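Local coordinates for alpha-glucosidase (Pseudoalteromonas sp. K8, PDB 5HQA), which probably hydrolyses alpha-glucosidic linkages as a calcium-binding, chloride-activated glycoside hydrolase of family 97, and is captured here with acarbose, at residues A[480-483]-A[484-487]. Sequence-based numbering, arbitrary orientation.
Sequences FTRM and LAGP
Residues 482-485 form a short, weakly bonded helical turn held by i to i+3 bonds, L484 N to T481 O at 2.9 Å and A485 N to R482 O at 3.0 Å, before G486, at positive phi, turns the chain out. The side chain of R482 bridges this exit: with CG anti to the backbone N (chi1 163°) and a bend at chi2, it runs past the turn and presents its guanidinium edge to two consecutive carbonyls. NH1 gives a nearly straight bond to P487 O (2.8 Å), which lies close to the guanidinium plane, while NH2 reaches G486 O (2.9 Å) from above the plane of that carbonyl. The backbone O of E455, a residue of the calcium site, also accepts a bond from NH1 and helps fix the group's rotation. A leucine here would probably leave the G486 and P487 carbonyls without these donors and the exit free to shift. On the turn itself, L484 CD1 packs against F480 O (3.3 Å), and M483 CE approaches G486 O (3.7 Å). L484 and F480 also pack on helix 237-241, whereas A485 touches strand 181-187 and T481 meets strand 172-175, joining this catalytic-region segment to the N-terminal beta domain.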
loop_
_atom_site.group_PDB
_atom_site.type_symbol
_atom_site.label_atom_id
_atom_site.label_comp_id
_atom_site.label_asym_id
_atom_site.label_seq_id
_atom_site.Cartn_x
_atom_site.Cartn_y
_atom_site.Cartn_z
ATOM N N PHE A 480 -8.004 -3.153 -6.397
ATOM C CA PHE A 480 -8.212 -4.563 -6.085
ATOM C C PHE A 480 -6.905 -5.346 -6.062
ATOM O O PHE A 480 -6.921 -6.585 -5.999
ATOM C CB PHE A 480 -9.190 -5.194 -7.081
ATOM C CG PHE A 480 -10.540 -4.528 -7.110
ATOM C CD1 PHE A 480 -11.533 -4.907 -6.214
ATOM C CD2 PHE A 480 -10.817 -3.524 -8.036
ATOM C CE1 PHE A 480 -12.773 -4.294 -6.230
ATOM C CE2 PHE A 480 -12.060 -2.902 -8.067
ATOM C CZ PHE A 480 -13.043 -3.290 -7.167
ATOM N N THR A 481 -5.776 -4.654 -6.117
ATOM C CA THR A 481 -4.488 -5.317 -6.054
ATOM C C THR A 481 -3.635 -4.613 -5.006
ATOM O O THR A 481 -3.702 -4.946 -3.819
ATOM C CB THR A 481 -3.825 -5.314 -7.440
ATOM O OG1 THR A 481 -3.723 -3.966 -7.926
ATOM C CG2 THR A 481 -4.647 -6.140 -8.443
ATOM N N ARG A 482 -2.862 -3.610 -5.439
ATOM C CA ARG A 482 -1.996 -2.856 -4.533
ATOM C C ARG A 482 -2.738 -2.358 -3.291
ATOM O O ARG A 482 -2.210 -2.428 -2.174
ATOM C CB ARG A 482 -1.374 -1.680 -5.292
ATOM C CG ARG A 482 -0.780 -0.599 -4.402
ATOM C CD ARG A 482 0.455 -1.083 -3.630
ATOM N NE ARG A 482 0.984 0.009 -2.810
ATOM C CZ ARG A 482 0.464 0.391 -1.645
ATOM N NH1 ARG A 482 0.998 1.411 -0.982
ATOM N NH2 ARG A 482 -0.584 -0.253 -1.139
ATOM N N MET A 483 -3.966 -1.850 -3.457
ATOM C CA MET A 483 -4.647 -1.251 -2.310
ATOM C C MET A 483 -5.123 -2.292 -1.301
ATOM O O MET A 483 -5.447 -1.925 -0.165
ATOM C CB MET A 483 -5.823 -0.381 -2.763
ATOM C CG MET A 483 -5.418 0.815 -3.629
ATOM S SD MET A 483 -4.029 1.797 -2.991
ATOM C CE MET A 483 -4.756 2.502 -1.513
ATOM N N LEU A 484 -5.172 -3.577 -1.675
ATOM C CA LEU A 484 -5.444 -4.608 -0.678
ATOM C C LEU A 484 -4.328 -4.711 0.358
ATOM O O LEU A 484 -4.564 -5.212 1.466
ATOM C CB LEU A 484 -5.652 -5.965 -1.354
ATOM C CG LEU A 484 -6.758 -6.060 -2.414
ATOM C CD1 LEU A 484 -6.895 -7.508 -2.878
ATOM C CD2 LEU A 484 -8.095 -5.534 -1.890
ATOM N N ALA A 485 -3.119 -4.252 0.027
ATOM C CA ALA A 485 -2.010 -4.330 0.969
ATOM C C ALA A 485 -2.091 -3.265 2.053
ATOM O O ALA A 485 -1.612 -3.498 3.165
ATOM C CB ALA A 485 -0.674 -4.219 0.228
ATOM N N GLY A 486 -2.688 -2.107 1.762
ATOM C CA GLY A 486 -2.741 -1.009 2.708
ATOM C C GLY A 486 -2.652 0.343 2.015
ATOM O O GLY A 486 -2.708 0.430 0.781
ATOM N N PRO A 487 -2.495 1.422 2.793
ATOM C CA PRO A 487 -2.569 2.776 2.211
ATOM C C PRO A 487 -1.475 3.048 1.184
ATOM O O PRO A 487 -0.381 2.480 1.233
ATOM C CB PRO A 487 -2.426 3.701 3.430
ATOM C CG PRO A 487 -1.860 2.834 4.535
ATOM C CD PRO A 487 -2.392 1.450 4.265
#